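Long-range contacts in paraflagellar rod component (PDB 2Q0X), which is of unknown function but adopts an alpha/beta-hydrolase fold and is found in a two-chain assembly: residues Gly45-Ser50 with Val75-Ile80; Ala88-Asp93 with Thr119-Glu124; Ser50-Asp55 with Phe70-Val75; His182-Ile187 with Glu271-Leu276. One frame throughout, in Å; residues are numbered along the deposited sequence.

In the fold
From the N terminus, strand 40-44 leads into a loop whose first half, 45-50, opens contact 1 and whose second half, 50-55, opens contact 3. The chain passes through helix 57-64 and returns along strand 69-73, closing contact 3 first and contact 1 just beyond it, so contact 3 lies within the span of contact 1 and shares S50 and V75 with it. Contact 2 follows in series and joins helices 87-104 and 119-128; D90 connects it to the 75-80 loop. Contact 4 spans the longest gap, 83 residues, and brings the loop before helix 189-193 to the 271-276 loop; P186 and I187 lie against T48 and Q47 of contact 1.

Contact 1 (Gly45-Ser50 with Val75-Ile80); sequences GGQTES and VPSGKI
The chi1 values of Q47 and V75 set the direction of the groups that meet here. In Q47, CG stands anti to the carbonyl carbon (chi1 -73°), and the chain, extended beyond it, carries the amide to the short 3-10 turn P76-G78. In V75, CG1 is anti to the backbone N, and the other branch, CG2, is left facing the carbonyl of G45. The approach there is tight, with V75 CG2 3.1 Å from G45 O. Q47 NE2 donates to S77 O at 2.8 Å, with an N-H...O angle of 155°. The acceptor lies close to the amide plane of Q47, whereas the donor stands well above the carbonyl plane of S77. Behind the amide, Q47 CG passes 3.7 Å from S77 OG, and Q47 O comes within 3.3 Å of G78 CA, where the two backbones are closest. A water accepts from both G45 N and V75 N and so bridges the two backbones where the segments begin. Within the first loop, a type I turn from G46 to E49 is closed further by G46 N donating to E49 OE1 at 2.7 Å. S77 OG is bonded to R191 and probably to D90. K79 of the second subunit reaches Q47 O through a weak bond. The segment 45-50 follows strand 40-44, where alpha/beta hydrolases commonly place an oxyanion-hole loop, although no such role is established here. Chemically, Q47 NE2 donates to S77 O and is also bonded to T188 OG1, which should limit rotation of the amide and tie the 45-50 loop to the 3-10 turn.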
# COMPACT_ATOMS: atom_id res chain seq x y z
N GLY A 45 8.50 -6.89 2.59
CA GLY A 45 7.82 -7.47 3.73
C GLY A 45 6.60 -8.26 3.35
O GLY A 45 6.37 -8.62 2.18
N GLY A 46 5.81 -8.54 4.39
CA GLY A 46 4.55 -9.17 4.24
C GLY A 46 3.55 -8.27 3.53
O GLY A 46 3.77 -7.06 3.36
N GLN A 47 2.44 -8.87 3.15
CA GLN A 47 1.41 -8.17 2.40
C GLN A 47 0.72 -7.07 3.21
O GLN A 47 0.27 -6.09 2.64
CB GLN A 47 0.38 -9.15 1.85
CG GLN A 47 0.89 -9.98 0.69
CD GLN A 47 -0.10 -11.08 0.28
OE1 GLN A 47 -0.21 -12.11 0.94
NE2 GLN A 47 -0.79 -10.86 -0.83
N THR A 48 0.67 -7.24 4.53
CA THR A 48 0.08 -6.27 5.44
C THR A 48 1.11 -5.38 6.10
O THR A 48 0.79 -4.65 7.03
CB THR A 48 -0.75 -6.97 6.55
OG1 THR A 48 0.11 -7.77 7.37
CG2 THR A 48 -1.83 -7.86 5.93
N GLU A 49 2.36 -5.45 5.66
CA GLU A 49 3.41 -4.58 6.14
C GLU A 49 3.55 -3.37 5.20
O GLU A 49 3.66 -3.53 3.99
CB GLU A 49 4.74 -5.33 6.28
CG GLU A 49 4.73 -6.32 7.44
CD GLU A 49 6.07 -7.02 7.67
OE1 GLU A 49 6.67 -7.54 6.71
OE2 GLU A 49 6.53 -7.08 8.84
N SER A 50 3.57 -2.19 5.80
CA SER A 50 3.68 -0.92 5.10
C SER A 50 5.11 -0.45 5.03
O SER A 50 5.98 -0.98 5.73
CB SER A 50 2.87 0.14 5.88
OG SER A 50 3.50 0.49 7.14
N VAL A 75 5.35 -4.56 -1.42
CA VAL A 75 4.95 -5.72 -2.23
C VAL A 75 3.63 -5.43 -2.95
O VAL A 75 2.65 -5.12 -2.29
CB VAL A 75 4.72 -6.99 -1.34
CG1 VAL A 75 4.44 -8.20 -2.21
CG2 VAL A 75 5.89 -7.27 -0.52
N PRO A 76 3.61 -5.53 -4.29
CA PRO A 76 2.41 -5.22 -5.09
C PRO A 76 1.16 -6.03 -4.70
O PRO A 76 0.04 -5.51 -4.76
CB PRO A 76 2.82 -5.59 -6.51
CG PRO A 76 4.31 -5.53 -6.51
CD PRO A 76 4.75 -5.90 -5.15
N SER A 77 1.36 -7.29 -4.33
CA SER A 77 0.30 -8.18 -3.90
C SER A 77 -0.26 -7.80 -2.53
O SER A 77 -1.25 -8.38 -2.10
CB SER A 77 0.80 -9.63 -3.86
OG SER A 77 1.82 -9.76 -2.89
N GLY A 78 0.37 -6.85 -1.85
CA GLY A 78 -0.18 -6.27 -0.64
C GLY A 78 -1.36 -5.35 -0.93
O GLY A 78 -2.10 -5.01 -0.02
N LYS A 79 -1.54 -4.96 -2.18
CA LYS A 79 -2.61 -4.05 -2.57
C LYS A 79 -3.79 -4.77 -3.21
O LYS A 79 -3.63 -5.79 -3.89
CB LYS A 79 -2.06 -2.97 -3.51
CG LYS A 79 -1.06 -2.04 -2.84
CD LYS A 79 -1.23 -0.57 -3.26
CE LYS A 79 -2.50 0.05 -2.71
NZ LYS A 79 -2.63 1.49 -3.06
N ILE A 80 -4.98 -4.23 -2.95
CA ILE A 80 -6.17 -4.59 -3.72
C ILE A 80 -5.88 -4.32 -5.21
O ILE A 80 -5.11 -3.42 -5.55
CB ILE A 80 -7.44 -3.80 -3.21
CG1 ILE A 80 -8.12 -4.56 -2.05
CG2 ILE A 80 -8.48 -3.58 -4.33
CD1 ILE A 80 -7.51 -4.36 -0.73
O HOH W 1 7.01 -4.69 1.13

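Contact 2 (Ala88-Asp93 with Thr119-Glu124); sequences AHDAED and TQLVFE
L121 is the first residue of 119-124 to touch helix 88-93, and it straddles D90: its CD1 and CD2 both lie 3.5 Å from D90 CB. Its chi1 of -54° directs CG toward helix 88-93, and chi2 (-166°) sets the two methyls about D90 CB, the two side chains meeting at a slant. Beyond the contact, the D90 carboxylate has a salt bridge with R191, a hydrogen bond to Q85 and a probable one to S77, modelled too short to be reliable. The backbone of L121 takes part as well, its O lying 3.9 Å from A91 CB. One turn later comes E124, whose CG rests on A91 CB at 3.6 Å and on A88 CA at 3.9 Å. A bend at chi2 turns CD aside, and OE2 ends 4.0 Å from A88 CB; the two carboxylate oxygens have weak bonds to N128 and H87. The axes of the two segments approach to 8.6 Å at a crossing angle of -75°, with A88 and A91 at the interface and no hydrogen bond across it. Helix 87-104 follows strand 69-73 and helix 119-128 follows strand 110-115, while T119 and V122 pack on strands 110-115 and 135-143 of the central sheet.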
# COMPACT_ATOMS: atom_id res chain seq x y z
N ALA A 88 5.89 -15.65 -7.56
CA ALA A 88 6.85 -15.54 -8.66
C ALA A 88 6.78 -14.16 -9.34
O ALA A 88 7.79 -13.61 -9.74
CB ALA A 88 6.64 -16.67 -9.69
N HIS A 89 5.56 -13.62 -9.45
CA HIS A 89 5.37 -12.32 -10.10
C HIS A 89 5.77 -11.16 -9.20
O HIS A 89 6.39 -10.23 -9.67
CB HIS A 89 3.94 -12.18 -10.60
CG HIS A 89 3.63 -13.07 -11.77
ND1 HIS A 89 3.54 -14.44 -11.65
CD2 HIS A 89 3.37 -12.78 -13.07
CE1 HIS A 89 3.26 -14.96 -12.83
NE2 HIS A 89 3.15 -13.98 -13.71
N ASP A 90 5.44 -11.23 -7.91
CA ASP A 90 5.96 -10.29 -6.91
C ASP A 90 7.50 -10.24 -6.96
O ASP A 90 8.08 -9.16 -6.99
CB ASP A 90 5.55 -10.70 -5.49
CG ASP A 90 4.23 -10.07 -5.01
OD1 ASP A 90 3.68 -9.14 -5.63
OD2 ASP A 90 3.76 -10.51 -3.94
N ALA A 91 8.12 -11.43 -6.93
CA ALA A 91 9.58 -11.60 -7.04
C ALA A 91 10.14 -10.91 -8.27
O ALA A 91 11.12 -10.18 -8.19
CB ALA A 91 9.94 -13.09 -7.09
N GLU A 92 9.50 -11.17 -9.40
CA GLU A 92 9.85 -10.54 -10.66
C GLU A 92 9.79 -9.02 -10.60
O GLU A 92 10.71 -8.35 -11.07
CB GLU A 92 8.94 -11.06 -11.78
CG GLU A 92 9.30 -10.52 -13.14
CD GLU A 92 8.64 -11.25 -14.27
OE1 GLU A 92 7.45 -11.65 -14.12
OE2 GLU A 92 9.30 -11.41 -15.32
N ASP A 93 8.72 -8.46 -10.04
CA ASP A 93 8.62 -7.02 -9.80
C ASP A 93 9.75 -6.49 -8.93
O ASP A 93 10.32 -5.45 -9.22
CB ASP A 93 7.28 -6.67 -9.12
CG ASP A 93 6.10 -6.98 -9.99
OD1 ASP A 93 6.26 -7.05 -11.21
OD2 ASP A 93 5.01 -7.16 -9.44
N THR A 119 9.94 -13.05 2.75
CA THR A 119 10.93 -14.07 2.58
C THR A 119 10.62 -15.05 1.45
O THR A 119 11.54 -15.60 0.84
CB THR A 119 11.23 -14.85 3.88
OG1 THR A 119 10.11 -15.63 4.24
CG2 THR A 119 11.59 -13.95 5.02
N GLN A 120 9.33 -15.30 1.20
CA GLN A 120 8.90 -16.11 0.06
C GLN A 120 9.46 -15.58 -1.26
O GLN A 120 9.80 -16.35 -2.17
CB GLN A 120 7.39 -16.09 -0.05
CG GLN A 120 6.83 -17.10 -1.07
CD GLN A 120 5.33 -17.16 -1.10
OE1 GLN A 120 4.66 -16.18 -0.79
NE2 GLN A 120 4.79 -18.32 -1.49
N LEU A 121 9.47 -14.25 -1.37
CA LEU A 121 9.95 -13.60 -2.57
C LEU A 121 11.46 -13.73 -2.71
O LEU A 121 11.97 -13.83 -3.81
CB LEU A 121 9.53 -12.13 -2.59
CG LEU A 121 8.03 -11.84 -2.39
CD1 LEU A 121 7.73 -10.39 -2.77
CD2 LEU A 121 7.15 -12.80 -3.19
N VAL A 122 12.17 -13.71 -1.59
CA VAL A 122 13.61 -13.74 -1.63
C VAL A 122 14.12 -15.08 -2.17
O VAL A 122 15.04 -15.09 -2.97
CB VAL A 122 14.24 -13.38 -0.26
CG1 VAL A 122 15.76 -13.66 -0.24
CG2 VAL A 122 13.96 -11.91 0.07
N PHE A 123 13.50 -16.20 -1.75
CA PHE A 123 13.95 -17.51 -2.21
C PHE A 123 13.74 -17.67 -3.71
O PHE A 123 14.62 -18.17 -4.42
CB PHE A 123 13.28 -18.66 -1.43
CG PHE A 123 13.77 -18.79 -0.00
CD1 PHE A 123 15.06 -19.23 0.26
CD2 PHE A 123 12.94 -18.44 1.07
CE1 PHE A 123 15.51 -19.34 1.57
CE2 PHE A 123 13.40 -18.55 2.37
CZ PHE A 123 14.68 -19.01 2.62
N GLU A 124 12.57 -17.20 -4.17
CA GLU A 124 12.23 -17.15 -5.58
C GLU A 124 13.17 -16.24 -6.38
O GLU A 124 13.65 -16.62 -7.46
CB GLU A 124 10.78 -16.68 -5.72
CG GLU A 124 10.22 -16.71 -7.10
CD GLU A 124 10.18 -18.10 -7.70
OE1 GLU A 124 10.00 -19.10 -6.95
OE2 GLU A 124 10.32 -18.18 -8.94

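Contact 3 (Ser50-Asp55 with Phe70-Val75); sequences SLLSFD and FVQVEV
L51, Q72 and E74 bury the most surface here, and L51 meets both of the others. Its backbone N-H points almost straight at E74 OE1 (3.0 Å, N-H...O angle 169°), using the anti lone pair of that oxygen. The leucine side chain crosses the glutamate at about a right angle, with L51 CG 3.5 Å from E74 OE1. Its CD2 branch continues to the strand and lies 3.7 Å from Q72 CB, so one residue is held by a polar backbone bond and an apolar side-chain contact. Q72, with CG anti to the carbonyl carbon (chi1 -66°) and an extended chain, reaches from the strand to the next backbone amide. L52 N donates to Q72 OE1 in a short bond of 2.6 Å, with the donor tilted from the carbonyl plane. On the other branch of that amide, Q72 NE2 sits 3.6 Å from L52 CD2.

Two consecutive backbone N-H groups, those of L51 and L52, are thus satisfied by side chains of 70-75. L51 and L52 are the central residues of a type II beta turn from S50 to S53, which S50 OG braces by donating to L51 O at 2.9 Å. The second subunit covers this region: its L17 packs on L51 and L52, and its E74 brings OE2 close to E74 OE2, a proximity of like groups that may favour a proton on one of them. In the fold, the contact belongs to the beta-alpha-beta crossover from strand 40-44 through helix 57-64 to the neighbouring parallel strand 69-73, a unit characteristic of the alpha/beta-hydrolase sheet.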
# COMPACT_ATOMS: atom_id res chain seq x y z
N SER A 50 3.57 -2.19 5.80
CA SER A 50 3.68 -0.92 5.10
C SER A 50 5.11 -0.45 5.03
O SER A 50 5.98 -0.98 5.73
CB SER A 50 2.87 0.14 5.88
OG SER A 50 3.50 0.49 7.14
N LEU A 51 5.36 0.57 4.22
CA LEU A 51 6.60 1.32 4.32
C LEU A 51 6.81 1.69 5.78
O LEU A 51 5.84 2.02 6.47
CB LEU A 51 6.54 2.60 3.49
CG LEU A 51 6.52 2.52 1.96
CD1 LEU A 51 6.48 3.94 1.36
CD2 LEU A 51 7.69 1.65 1.42
N LEU A 52 8.05 1.61 6.23
CA LEU A 52 8.41 1.85 7.65
C LEU A 52 7.60 0.99 8.62
O LEU A 52 7.20 1.45 9.69
CB LEU A 52 8.30 3.35 8.02
CG LEU A 52 9.31 4.35 7.45
CD1 LEU A 52 8.88 5.79 7.85
CD2 LEU A 52 10.73 4.04 7.90
N SER A 53 7.38 -0.27 8.24
CA SER A 53 6.61 -1.21 9.07
C SER A 53 7.17 -1.31 10.49
O SER A 53 6.41 -1.45 11.45
CB SER A 53 6.64 -2.61 8.44
OG SER A 53 5.70 -3.47 9.09
N PHE A 54 8.49 -1.28 10.59
CA PHE A 54 9.16 -1.27 11.88
C PHE A 54 9.69 0.12 12.15
O PHE A 54 10.43 0.67 11.34
CB PHE A 54 10.30 -2.29 11.90
CG PHE A 54 9.81 -3.69 11.81
CD1 PHE A 54 9.64 -4.45 12.95
CD2 PHE A 54 9.46 -4.23 10.58
CE1 PHE A 54 9.15 -5.75 12.87
CE2 PHE A 54 8.98 -5.52 10.48
CZ PHE A 54 8.83 -6.28 11.63
N ASP A 55 9.31 0.66 13.30
CA ASP A 55 9.78 1.95 13.75
C ASP A 55 11.31 1.97 13.74
O ASP A 55 11.90 2.95 13.30
CB ASP A 55 9.22 2.30 15.17
CG ASP A 55 7.73 2.69 15.15
OD1 ASP A 55 7.13 2.75 14.06
OD2 ASP A 55 7.16 2.94 16.23
N PHE A 70 19.28 2.68 2.51
CA PHE A 70 18.16 1.87 2.98
C PHE A 70 16.98 2.14 2.05
O PHE A 70 16.54 3.28 1.92
CB PHE A 70 17.80 2.19 4.45
CG PHE A 70 16.87 1.17 5.07
CD1 PHE A 70 15.55 1.51 5.39
CD2 PHE A 70 17.29 -0.13 5.31
CE1 PHE A 70 14.68 0.58 5.95
CE2 PHE A 70 16.42 -1.06 5.85
CZ PHE A 70 15.10 -0.70 6.17
N VAL A 71 16.53 1.09 1.36
CA VAL A 71 15.46 1.20 0.38
C VAL A 71 14.33 0.27 0.78
O VAL A 71 14.58 -0.86 1.20
CB VAL A 71 15.92 0.82 -1.04
CG1 VAL A 71 14.76 0.92 -2.04
CG2 VAL A 71 17.11 1.70 -1.49
N GLN A 72 13.09 0.76 0.63
CA GLN A 72 11.86 0.06 0.98
C GLN A 72 10.89 0.08 -0.17
O GLN A 72 10.69 1.10 -0.80
CB GLN A 72 11.20 0.76 2.15
CG GLN A 72 11.99 0.69 3.41
CD GLN A 72 11.37 1.53 4.52
OE1 GLN A 72 10.41 1.11 5.17
NE2 GLN A 72 11.91 2.73 4.72
N VAL A 73 10.28 -1.07 -0.45
CA VAL A 73 9.28 -1.20 -1.50
C VAL A 73 8.10 -1.89 -0.86
O VAL A 73 8.26 -2.77 -0.01
CB VAL A 73 9.81 -2.02 -2.74
CG1 VAL A 73 10.16 -3.46 -2.38
CG2 VAL A 73 8.82 -2.00 -3.93
N GLU A 74 6.90 -1.49 -1.27
CA GLU A 74 5.71 -2.25 -0.87
C GLU A 74 5.41 -3.33 -1.89
O GLU A 74 5.26 -3.04 -3.07
CB GLU A 74 4.52 -1.31 -0.65
CG GLU A 74 4.63 -0.58 0.68
CD GLU A 74 3.57 0.51 0.86
OE1 GLU A 74 3.40 0.96 2.04
OE2 GLU A 74 2.93 0.91 -0.17
N VAL A 75 5.35 -4.56 -1.42
CA VAL A 75 4.95 -5.72 -2.23
C VAL A 75 3.63 -5.43 -2.95
O VAL A 75 2.65 -5.12 -2.29
CB VAL A 75 4.72 -6.99 -1.34
CG1 VAL A 75 4.44 -8.20 -2.21
CG2 VAL A 75 5.89 -7.27 -0.52

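Contact 4 (His182-Ile187 with Glu271-Leu276); sequences HYDIPI and ELRRVL
The backbones of D184 and L272 come within 4.9 Å (CA to CA), just before R273, whose positive phi of 63° puts it in the left-handed helical region. R273 grips the D184 carboxylate side-on: NE donates to OD2 at 2.7 Å and NH2 to OD1 at 3.1 Å, forming a two-nitrogen salt bridge with the two planes 36° apart. D184 CG lies in the crowded position between backbone N and carbonyl carbon (chi1 45°), and OD1 also accepts from I185 N. A water joins D184 OD2 to E271 O. R273 NH2 makes a weak bond to Y183 OH (2.9 Å), whose stronger partner is E202. I185 CD1 covers one face of the R273 guanidinium, 3.6 Å above its plane and offset toward the rim. In a similar way, P186 CG lies 3.5 Å above the guanidinium of R274. The opposite charges of R273 and D184 probably help keep both ionised in this partly buried place. R273 NH1 also bonds V143 O, at the end of strand 135-143, and T199. The contact thereby joins the loop between helices 154-170 and 189-193 to the connection from strand 268-269 to strand 275-277, the small antiparallel pair beside the central sheet.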
# COMPACT_ATOMS: atom_id res chain seq x y z
N HIS A 182 -6.92 -21.61 8.13
CA HIS A 182 -5.88 -22.46 7.55
C HIS A 182 -4.46 -21.87 7.57
O HIS A 182 -3.50 -22.59 7.32
CB HIS A 182 -6.29 -22.87 6.13
CG HIS A 182 -7.39 -23.88 6.11
ND1 HIS A 182 -8.67 -23.59 5.68
CD2 HIS A 182 -7.41 -25.18 6.50
CE1 HIS A 182 -9.42 -24.66 5.78
NE2 HIS A 182 -8.69 -25.65 6.27
N TYR A 183 -4.31 -20.58 7.85
CA TYR A 183 -2.98 -19.99 8.04
C TYR A 183 -3.06 -18.92 9.11
O TYR A 183 -4.15 -18.45 9.40
CB TYR A 183 -2.43 -19.41 6.73
CG TYR A 183 -0.91 -19.38 6.66
CD1 TYR A 183 -0.18 -20.55 6.69
CD2 TYR A 183 -0.22 -18.18 6.58
CE1 TYR A 183 1.20 -20.54 6.63
CE2 TYR A 183 1.16 -18.15 6.53
CZ TYR A 183 1.87 -19.34 6.55
OH TYR A 183 3.24 -19.31 6.49
N ASP A 184 -1.92 -18.54 9.69
CA ASP A 184 -1.90 -17.56 10.79
C ASP A 184 -1.60 -16.12 10.34
O ASP A 184 -2.39 -15.23 10.57
CB ASP A 184 -0.93 -17.99 11.91
CG ASP A 184 0.41 -18.49 11.40
OD1 ASP A 184 0.66 -18.41 10.18
OD2 ASP A 184 1.20 -18.98 12.22
N ILE A 185 -0.45 -15.91 9.72
CA ILE A 185 -0.07 -14.60 9.23
C ILE A 185 -1.02 -14.24 8.08
O ILE A 185 -1.39 -15.12 7.31
CB ILE A 185 1.41 -14.62 8.77
CG1 ILE A 185 2.34 -14.82 9.98
CG2 ILE A 185 1.77 -13.35 7.99
CD1 ILE A 185 3.75 -15.17 9.61
N PRO A 186 -1.44 -12.96 7.98
CA PRO A 186 -2.30 -12.58 6.85
C PRO A 186 -1.68 -12.79 5.47
O PRO A 186 -0.55 -12.36 5.21
CB PRO A 186 -2.60 -11.10 7.10
CG PRO A 186 -2.35 -10.89 8.53
CD PRO A 186 -1.23 -11.82 8.90
N ILE A 187 -2.41 -13.48 4.60
CA ILE A 187 -1.89 -13.92 3.31
C ILE A 187 -3.04 -14.23 2.35
O ILE A 187 -4.10 -14.75 2.77
CB ILE A 187 -0.98 -15.17 3.49
CG1 ILE A 187 -0.28 -15.55 2.17
CG2 ILE A 187 -1.78 -16.37 4.04
CD1 ILE A 187 0.97 -16.40 2.36
N GLU A 271 0.34 -15.05 19.13
CA GLU A 271 0.27 -16.47 18.84
C GLU A 271 -0.12 -16.73 17.39
O GLU A 271 -0.46 -17.85 17.03
CB GLU A 271 -0.73 -17.15 19.79
N LEU A 272 -0.04 -15.70 16.55
CA LEU A 272 -0.29 -15.85 15.10
C LEU A 272 0.95 -15.49 14.29
O LEU A 272 0.87 -15.14 13.11
CB LEU A 272 -1.51 -15.02 14.69
CG LEU A 272 -2.83 -15.49 15.31
CD1 LEU A 272 -3.90 -14.42 15.14
CD2 LEU A 272 -3.32 -16.81 14.74
N ARG A 273 2.10 -15.58 14.96
CA ARG A 273 3.44 -15.39 14.36
C ARG A 273 3.65 -13.98 13.82
O ARG A 273 4.35 -13.78 12.84
CB ARG A 273 3.72 -16.44 13.29
CG ARG A 273 3.90 -17.83 13.86
CD ARG A 273 4.58 -18.76 12.90
NE ARG A 273 3.85 -18.89 11.64
CZ ARG A 273 4.39 -18.72 10.43
NH1 ARG A 273 5.67 -18.46 10.30
NH2 ARG A 273 3.64 -18.84 9.35
N ARG A 274 3.05 -13.00 14.51
CA ARG A 274 3.20 -11.60 14.18
C ARG A 274 4.05 -10.90 15.24
O ARG A 274 3.90 -11.13 16.42
CB ARG A 274 1.82 -10.96 14.09
CG ARG A 274 0.90 -11.69 13.08
CD ARG A 274 0.31 -10.73 12.06
NE ARG A 274 -1.08 -10.41 12.36
CZ ARG A 274 -1.77 -9.41 11.81
NH1 ARG A 274 -1.20 -8.57 10.94
NH2 ARG A 274 -3.03 -9.23 12.14
N VAL A 275 4.97 -10.06 14.80
CA VAL A 275 5.79 -9.29 15.72
C VAL A 275 4.95 -8.10 16.22
O VAL A 275 4.46 -7.29 15.42
CB VAL A 275 7.13 -8.85 15.08
CG1 VAL A 275 7.90 -7.91 15.99
CG2 VAL A 275 7.97 -10.06 14.76
N LEU A 276 4.75 -8.05 17.53
CA LEU A 276 4.08 -6.93 18.17
C LEU A 276 5.09 -5.85 18.53
O LEU A 276 4.79 -4.66 18.47
CB LEU A 276 3.36 -7.40 19.45
CG LEU A 276 2.30 -8.50 19.28
CD1 LEU A 276 1.76 -8.94 20.65
CD2 LEU A 276 1.16 -8.02 18.37
O HOH W 2 0.13 -19.79 14.87